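Local coordinates for protein endo-beta-mannanase (Rhizomucor miehei, PDB 4QP0) that probably hydrolyses internal beta-1,4-mannosidic linkages in mannans, galactomannans and glucomannans, as a secreted fungal glycoside hydrolase of family 5, at residues W55-F66 / I78-I89. Sequence-based numbering, arbitrary orientation.
With SO4 (sulfate ion), chain B.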
ATOM      1  N   TRP A  55       2.046  -4.145  -5.567  1.00 29.19           N
ATOM      2  CA  TRP A  55       1.431  -3.390  -6.662  1.00 28.40           C
ATOM      3  C   TRP A  55       0.439  -4.200  -7.457  1.00 29.07           C
ATOM      4  O   TRP A  55       0.755  -5.319  -7.878  1.00 29.76           O
ATOM      5  CB  TRP A  55       2.533  -2.924  -7.615  1.00 27.02           C
ATOM      6  CG  TRP A  55       3.369  -1.740  -7.167  1.00 26.61           C
ATOM      7  CD1 TRP A  55       4.391  -1.113  -7.884  1.00 26.44           C
ATOM      8  CD2 TRP A  55       3.272  -0.973  -5.908  1.00 27.10           C
ATOM      9  NE1 TRP A  55       4.919  -0.063  -7.179  1.00 26.13           N
ATOM     10  CE2 TRP A  55       4.292   0.083  -5.992  1.00 26.47           C
ATOM     11  CE3 TRP A  55       2.468  -1.048  -4.768  1.00 27.44           C
ATOM     12  CZ2 TRP A  55       4.496   0.997  -4.961  1.00 27.60           C
ATOM     13  CZ3 TRP A  55       2.684  -0.122  -3.736  1.00 27.69           C
ATOM     14  CH2 TRP A  55       3.677   0.877  -3.832  1.00 27.77           C
ATOM     15  N   LEU A  56      -0.757  -3.643  -7.677  1.00 28.29           N
ATOM     16  CA  LEU A  56      -1.738  -4.217  -8.616  1.00 28.09           C
ATOM     17  C   LEU A  56      -2.178  -3.160  -9.631  1.00 29.20           C
ATOM     18  O   LEU A  56      -3.363  -3.019  -9.946  1.00 29.40           O
ATOM     19  CB  LEU A  56      -2.959  -4.807  -7.898  1.00 26.97           C
ATOM     20  CG  LEU A  56      -3.542  -6.118  -8.471  1.00 26.78           C
ATOM     21  CD1 LEU A  56      -4.874  -6.469  -7.828  1.00 25.79           C
ATOM     22  CD2 LEU A  56      -3.702  -6.095  -9.985  1.00 27.18           C
ATOM     23  N   PHE A  57      -1.195  -2.413 -10.114  1.00 29.61           N
ATOM     24  CA  PHE A  57      -1.354  -1.427 -11.169  1.00 30.72           C
ATOM     25  C   PHE A  57      -0.085  -1.525 -12.006  1.00 31.69           C
ATOM     26  O   PHE A  57       0.974  -1.907 -11.486  1.00 33.30           O
ATOM     27  CB  PHE A  57      -1.490  -0.014 -10.582  1.00 31.23           C
ATOM     28  CG  PHE A  57      -0.295   0.425  -9.771  1.00 31.24           C
ATOM     29  CD1 PHE A  57       0.732   1.159 -10.360  1.00 31.04           C
ATOM     30  CD2 PHE A  57      -0.189   0.094  -8.419  1.00 31.64           C
ATOM     31  CE1 PHE A  57       1.836   1.544  -9.621  1.00 32.27           C
ATOM     32  CE2 PHE A  57       0.912   0.480  -7.675  1.00 30.70           C
ATOM     33  CZ  PHE A  57       1.927   1.197  -8.277  1.00 31.13           C
ATOM     34  N   ASN A  58      -0.189  -1.219 -13.294  1.00 31.20           N
ATOM     35  CA  ASN A  58       0.973  -1.245 -14.183  1.00 32.05           C
ATOM     36  C   ASN A  58       0.569  -0.697 -15.541  1.00 31.74           C
ATOM     37  O   ASN A  58       0.131  -1.439 -16.414  1.00 31.57           O
ATOM     38  CB  ASN A  58       1.564  -2.662 -14.307  1.00 31.26           C
ATOM     39  CG  ASN A  58       2.956  -2.668 -14.914  1.00 32.77           C
ATOM     40  OD1 ASN A  58       3.259  -1.875 -15.809  1.00 33.50           O
ATOM     41  ND2 ASN A  58       3.817  -3.571 -14.432  1.00 31.51           N
ATOM     42  N   LEU A  59       0.719   0.611 -15.700  1.00 33.22           N
ATOM     43  CA  LEU A  59       0.252   1.311 -16.893  1.00 32.99           C
ATOM     44  C   LEU A  59       1.420   1.664 -17.816  1.00 33.92           C
ATOM     45  O   LEU A  59       2.353   2.372 -17.412  1.00 35.07           O
ATOM     46  CB  LEU A  59      -0.526   2.569 -16.504  1.00 32.11           C
ATOM     47  CG  LEU A  59      -1.812   2.428 -15.684  1.00 32.92           C
ATOM     48  CD1 LEU A  59      -1.567   2.664 -14.197  1.00 30.86           C
ATOM     49  CD2 LEU A  59      -2.853   3.408 -16.217  1.00 32.26           C
ATOM     50  N   GLY A  60       1.364   1.168 -19.052  1.00 34.49           N
ATOM     51  CA  GLY A  60       2.457   1.364 -20.012  1.00 35.28           C
ATOM     52  C   GLY A  60       2.484   0.347 -21.142  1.00 36.92           C
ATOM     53  O   GLY A  60       1.441  -0.202 -21.526  1.00 36.46           O
ATOM     54  N   SER A  61       3.681   0.112 -21.684  1.00 35.68           N
ATOM     55  CA  SER A  61       3.866  -0.811 -22.801  1.00 35.60           C
ATOM     56  C   SER A  61       5.177  -1.585 -22.696  1.00 36.93           C
ATOM     57  O   SER A  61       5.814  -1.874 -23.711  1.00 36.77           O
ATOM     58  CB  SER A  61       3.799  -0.068 -24.144  1.00 35.49           C
ATOM     59  OG  SER A  61       4.953   0.731 -24.340  1.00 33.74           O
ATOM     60  N   ASP A  62       5.578  -1.915 -21.469  1.00 38.30           N
ATOM     61  CA  ASP A  62       6.722  -2.799 -21.250  1.00 38.99           C
ATOM     62  C   ASP A  62       6.252  -4.249 -21.326  1.00 38.55           C
ATOM     63  O   ASP A  62       5.077  -4.511 -21.611  1.00 37.03           O
ATOM     64  CB  ASP A  62       7.394  -2.512 -19.901  1.00 41.39           C
ATOM     65  CG  ASP A  62       8.280  -1.267 -19.931  1.00 43.95           C
ATOM     66  OD1 ASP A  62       9.025  -1.075 -20.920  1.00 44.69           O
ATOM     67  OD2 ASP A  62       8.241  -0.484 -18.953  1.00 43.21           O
ATOM     68  N   SER A  63       7.173  -5.179 -21.061  1.00 38.56           N
ATOM     69  CA  SER A  63       6.911  -6.619 -21.118  1.00 37.67           C
ATOM     70  C   SER A  63       5.671  -7.030 -20.320  1.00 36.03           C
ATOM     71  O   SER A  63       4.899  -7.878 -20.765  1.00 34.87           O
ATOM     72  CB  SER A  63       8.134  -7.396 -20.625  1.00 40.33           C
ATOM     73  OG  SER A  63       9.317  -6.924 -21.247  1.00 43.88           O
ATOM     74  N   VAL A  64       5.501  -6.428 -19.142  1.00 34.55           N
ATOM     75  CA  VAL A  64       4.311  -6.626 -18.312  1.00 33.75           C
ATOM     76  C   VAL A  64       3.531  -5.320 -18.277  1.00 33.28           C
ATOM     77  O   VAL A  64       4.092  -4.267 -17.982  1.00 35.02           O
ATOM     78  CB  VAL A  64       4.678  -7.069 -16.871  1.00 33.53           C
ATOM     79  CG1 VAL A  64       3.439  -7.273 -16.016  1.00 33.23           C
ATOM     80  CG2 VAL A  64       5.503  -8.350 -16.897  1.00 32.99           C
ATOM     81  N   TRP A  65       2.248  -5.379 -18.612  1.00 32.07           N
ATOM     82  CA  TRP A  65       1.370  -4.223 -18.441  1.00 32.08           C
ATOM     83  C   TRP A  65      -0.011  -4.667 -18.076  1.00 32.65           C
ATOM     84  O   TRP A  65      -0.460  -5.724 -18.524  1.00 33.62           O
ATOM     85  CB  TRP A  65       1.348  -3.341 -19.686  1.00 31.55           C
ATOM     86  CG  TRP A  65       0.763  -3.986 -20.924  1.00 32.33           C
ATOM     87  CD1 TRP A  65       1.411  -4.826 -21.834  1.00 33.42           C
ATOM     88  CD2 TRP A  65      -0.609  -3.846 -21.452  1.00 31.77           C
ATOM     89  NE1 TRP A  65       0.562  -5.206 -22.848  1.00 32.51           N
ATOM     90  CE2 TRP A  65      -0.661  -4.654 -22.681  1.00 32.33           C
ATOM     91  CE3 TRP A  65      -1.748  -3.165 -21.045  1.00 32.11           C
ATOM     92  CZ2 TRP A  65      -1.816  -4.755 -23.448  1.00 31.29           C
ATOM     93  CZ3 TRP A  65      -2.905  -3.275 -21.827  1.00 32.22           C
ATOM     94  CH2 TRP A  65      -2.936  -4.050 -22.999  1.00 31.51           C
ATOM     95  N   PHE A  66      -0.686  -3.884 -17.235  1.00 32.34           N
ATOM     96  CA  PHE A  66      -2.087  -4.156 -16.890  1.00 33.25           C
ATOM     97  C   PHE A  66      -3.045  -3.175 -17.561  1.00 33.16           C
ATOM     98  O   PHE A  66      -4.167  -3.544 -17.894  1.00 34.19           O
ATOM     99  CB  PHE A  66      -2.322  -4.182 -15.369  1.00 30.54           C
ATOM    100  CG  PHE A  66      -1.469  -5.185 -14.630  1.00 29.43           C
ATOM    101  CD1 PHE A  66      -1.029  -6.351 -15.246  1.00 29.10           C
ATOM    102  CD2 PHE A  66      -1.129  -4.971 -13.295  1.00 29.07           C
ATOM    103  CE1 PHE A  66      -0.243  -7.266 -14.553  1.00 28.21           C
ATOM    104  CE2 PHE A  66      -0.343  -5.882 -12.602  1.00 27.98           C
ATOM    105  CZ  PHE A  66       0.096  -7.033 -13.232  1.00 27.46           C
ATOM    106  N   ILE A  78      -7.412  -2.895 -21.016  1.00 40.75           N
ATOM    107  CA  ILE A  78      -6.920  -3.724 -19.909  1.00 39.88           C
ATOM    108  C   ILE A  78      -6.374  -5.056 -20.428  1.00 40.32           C
ATOM    109  O   ILE A  78      -6.939  -5.645 -21.348  1.00 40.37           O
ATOM    110  CB  ILE A  78      -8.035  -3.973 -18.865  1.00 39.21           C
ATOM    111  CG1 ILE A  78      -8.522  -2.640 -18.270  1.00 38.67           C
ATOM    112  CG2 ILE A  78      -7.556  -4.922 -17.769  1.00 39.02           C
ATOM    113  CD1 ILE A  78      -9.806  -2.730 -17.469  1.00 37.38           C
ATOM    114  N   ASN A  79      -5.288  -5.529 -19.819  1.00 41.04           N
ATOM    115  CA  ASN A  79      -4.588  -6.736 -20.264  1.00 40.11           C
ATOM    116  C   ASN A  79      -4.872  -7.981 -19.432  1.00 40.93           C
ATOM    117  O   ASN A  79      -4.329  -8.145 -18.335  1.00 41.91           O
ATOM    118  CB  ASN A  79      -3.079  -6.480 -20.305  1.00 38.80           C
ATOM    119  CG  ASN A  79      -2.301  -7.632 -20.914  1.00 39.13           C
ATOM    120  OD1 ASN A  79      -2.857  -8.460 -21.643  1.00 38.24           O
ATOM    121  ND2 ASN A  79      -0.999  -7.689 -20.621  1.00 37.65           N
ATOM    122  N   ASP A  80      -5.687  -8.875 -19.983  1.00 42.46           N
ATOM    123  CA  ASP A  80      -6.034 -10.129 -19.315  1.00 41.86           C
ATOM    124  C   ASP A  80      -5.073 -11.272 -19.645  1.00 42.40           C
ATOM    125  O   ASP A  80      -5.297 -12.405 -19.213  1.00 43.27           O
ATOM    126  CB  ASP A  80      -7.461 -10.554 -19.679  1.00 44.14           C
ATOM    127  CG  ASP A  80      -8.524  -9.591 -19.154  1.00 45.64           C
ATOM    128  OD1 ASP A  80      -8.529  -9.285 -17.938  1.00 45.21           O
ATOM    129  OD2 ASP A  80      -9.373  -9.162 -19.966  1.00 44.51           O
ATOM    130  N   ASN A  81      -4.011 -10.990 -20.401  1.00 41.03           N
ATOM    131  CA  ASN A  81      -3.066 -12.035 -20.813  1.00 40.87           C
ATOM    132  C   ASN A  81      -2.467 -12.815 -19.639  1.00 41.43           C
ATOM    133  O   ASN A  81      -2.187 -12.252 -18.579  1.00 40.97           O
ATOM    134  CB  ASN A  81      -1.940 -11.467 -21.686  1.00 40.12           C
ATOM    135  CG  ASN A  81      -1.035 -12.549 -22.253  1.00 39.02           C
ATOM    136  OD1 ASN A  81      -0.004 -12.883 -21.677  1.00 39.38           O
ATOM    137  ND2 ASN A  81      -1.433 -13.115 -23.377  1.00 40.39           N
ATOM    138  N   SER A  82      -2.273 -14.111 -19.858  1.00 40.92           N
ATOM    139  CA  SER A  82      -1.716 -15.014 -18.863  1.00 40.75           C
ATOM    140  C   SER A  82      -0.287 -14.649 -18.460  1.00 40.64           C
ATOM    141  O   SER A  82       0.073 -14.757 -17.287  1.00 41.06           O
ATOM    142  CB  SER A  82      -1.752 -16.450 -19.395  1.00 41.40           C
ATOM    143  OG  SER A  82      -3.081 -16.880 -19.656  1.00 40.47           O
ATOM    144  N   ASP A  83       0.514 -14.211 -19.432  1.00 40.67           N
ATOM    145  CA  ASP A  83       1.962 -14.043 -19.244  1.00 40.54           C
ATOM    146  C   ASP A  83       2.413 -12.594 -19.174  1.00 37.62           C
ATOM    147  O   ASP A  83       3.448 -12.287 -18.572  1.00 36.18           O
ATOM    148  CB  ASP A  83       2.724 -14.737 -20.374  1.00 44.53           C
ATOM    149  CG  ASP A  83       2.364 -16.201 -20.504  1.00 50.35           C
ATOM    150  OD1 ASP A  83       2.660 -16.975 -19.561  1.00 52.60           O
ATOM    151  OD2 ASP A  83       1.785 -16.573 -21.550  1.00 52.33           O
ATOM    152  N   THR A  84       1.658 -11.707 -19.813  1.00 35.79           N
ATOM    153  CA  THR A  84       2.034 -10.297 -19.852  1.00 36.15           C
ATOM    154  C   THR A  84       1.135  -9.452 -18.948  1.00 36.13           C
ATOM    155  O   THR A  84       1.491  -8.328 -18.593  1.00 36.04           O
ATOM    156  CB  THR A  84       2.036  -9.722 -21.291  1.00 36.06           C
ATOM    157  OG1 THR A  84       0.698  -9.665 -21.792  1.00 34.28           O
ATOM    158  CG2 THR A  84       2.910 -10.565 -22.228  1.00 35.08           C
ATOM    159  N   GLY A  85      -0.012 -10.008 -18.558  1.00 36.28           N
ATOM    160  CA  GLY A  85      -0.992  -9.261 -17.772  1.00 36.54           C
ATOM    161  C   GLY A  85      -1.439  -9.860 -16.451  1.00 36.92           C
ATOM    162  O   GLY A  85      -0.643 -10.456 -15.709  1.00 37.71           O
ATOM    163  N   LEU A  86      -2.735  -9.696 -16.181  1.00 37.02           N
ATOM    164  CA  LEU A  86      -3.362 -10.007 -14.893  1.00 35.81           C
ATOM    165  C   LEU A  86      -3.263 -11.461 -14.457  1.00 36.06           C
ATOM    166  O   LEU A  86      -3.433 -11.763 -13.275  1.00 35.12           O
ATOM    167  CB  LEU A  86      -4.826  -9.553 -14.897  1.00 36.09           C
ATOM    168  CG  LEU A  86      -5.015  -8.032 -14.869  1.00 37.36           C
ATOM    169  CD1 LEU A  86      -6.462  -7.642 -15.136  1.00 36.93           C
ATOM    170  CD2 LEU A  86      -4.520  -7.443 -13.550  1.00 37.26           C
ATOM    171  N   GLY A  87      -2.985 -12.351 -15.409  1.00 35.50           N
ATOM    172  CA  GLY A  87      -2.726 -13.753 -15.110  1.00 34.60           C
ATOM    173  C   GLY A  87      -1.525 -13.904 -14.191  1.00 35.78           C
ATOM    174  O   GLY A  87      -1.436 -14.870 -13.418  1.00 33.74           O
ATOM    175  N   ARG A  88      -0.599 -12.943 -14.281  1.00 35.59           N
ATOM    176  CA  ARG A  88       0.521 -12.838 -13.344  1.00 33.50           C
ATOM    177  C   ARG A  88       0.029 -12.596 -11.908  1.00 32.39           C
ATOM    178  O   ARG A  88       0.626 -13.095 -10.941  1.00 31.13           O
ATOM    179  CB  ARG A  88       1.481 -11.723 -13.760  1.00 34.56           C
ATOM    180  CG  ARG A  88       2.415 -12.071 -14.913  1.00 36.51           C
ATOM    181  CD  ARG A  88       3.460 -10.981 -15.103  1.00 36.22           C
ATOM    182  NE  ARG A  88       4.588 -11.429 -15.912  1.00 40.07           N
ATOM    183  CZ  ARG A  88       5.710 -11.963 -15.427  1.00 42.98           C
ATOM    184  NH1 ARG A  88       5.883 -12.124 -14.116  1.00 42.91           N
ATOM    185  NH2 ARG A  88       6.671 -12.338 -16.262  1.00 44.93           N
ATOM    186  N   ILE A  89      -1.050 -11.828 -11.771  1.00 31.57           N
ATOM    187  CA  ILE A  89      -1.647 -11.595 -10.456  1.00 30.69           C
ATOM    188  C   ILE A  89      -2.296 -12.887  -9.957  1.00 30.90           C
ATOM    189  O   ILE A  89      -2.097 -13.267  -8.798  1.00 31.17           O
ATOM    190  CB  ILE A  89      -2.638 -10.409 -10.458  1.00 29.30           C
ATOM    191  CG1 ILE A  89      -1.937  -9.117 -10.886  1.00 29.11           C
ATOM    192  CG2 ILE A  89      -3.282 -10.225  -9.089  1.00 28.59           C
ATOM    193  CD1 ILE A  89      -0.740  -8.714 -10.039  1.00 28.94           C
TER
HETATM  194  S   SO4 B 401       3.147   3.976 -23.471  1.00 51.29           S
HETATM  195  O1  SO4 B 401       2.302   5.186 -23.565  1.00 51.80           O
HETATM  196  O2  SO4 B 401       3.900   3.783 -24.734  1.00 50.76           O
HETATM  197  O3  SO4 B 401       4.110   4.126 -22.352  1.00 52.48           O
HETATM  198  O4  SO4 B 401       2.266   2.804 -23.227  1.00 51.71           O
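With CG placed between its backbone N and carbonyl carbon (chi1 65°), Trp65 lays its indole against Asn79, whose own CG stands anti to the backbone N (chi1 -173°), which carries the side chain over the ring; chi2 then turns the amide nearly flat to it. Both residues belong to the long excursion of this TIM barrel between strand 51-55 and helix 87-98, a beta-alpha connection that also carries the hairpin of strands 67-70 and 75-78. Asn79 CB sits over one face of the indole in a CH-pi contact, 3.4 Å from the centroid of the Trp65 six-membered ring, and the amide stacks on the ring with the planes 21° apart. Asn79 ND2 spends its two hydrogens in the amide plane, one on Trp65 O at 2.9 Å and one on Thr84 OG1, which fixes the rotation of the amide. Asn79 OD1 accepts from the backbone N of Asn81, an Asx turn. Backbone bonds from Trp65 N to Thr84 O and from Asn79 N to Phe66 O tie 55-66 to 78-89 on either side of this side-chain bridge. Deeper in, Leu86 CD2 lies over a face of the Phe66 ring, while Ile89 CD1 reaches Phe66 CZ at 3.7 Å. Leu56 CD2 meets Ile89 CG1 at 3.6 Å, joining helix 87-98 to the residue that follows strand 51-55; from helix 136-151, Tyr145 touches Phe66 and Val149 touches Leu56. Arg88 crosses Val64 at a slant, its NH1 bonded to Ser32 O, and its NE lies 3.4 Å from Val64 CG2 while donating to Asp83 O.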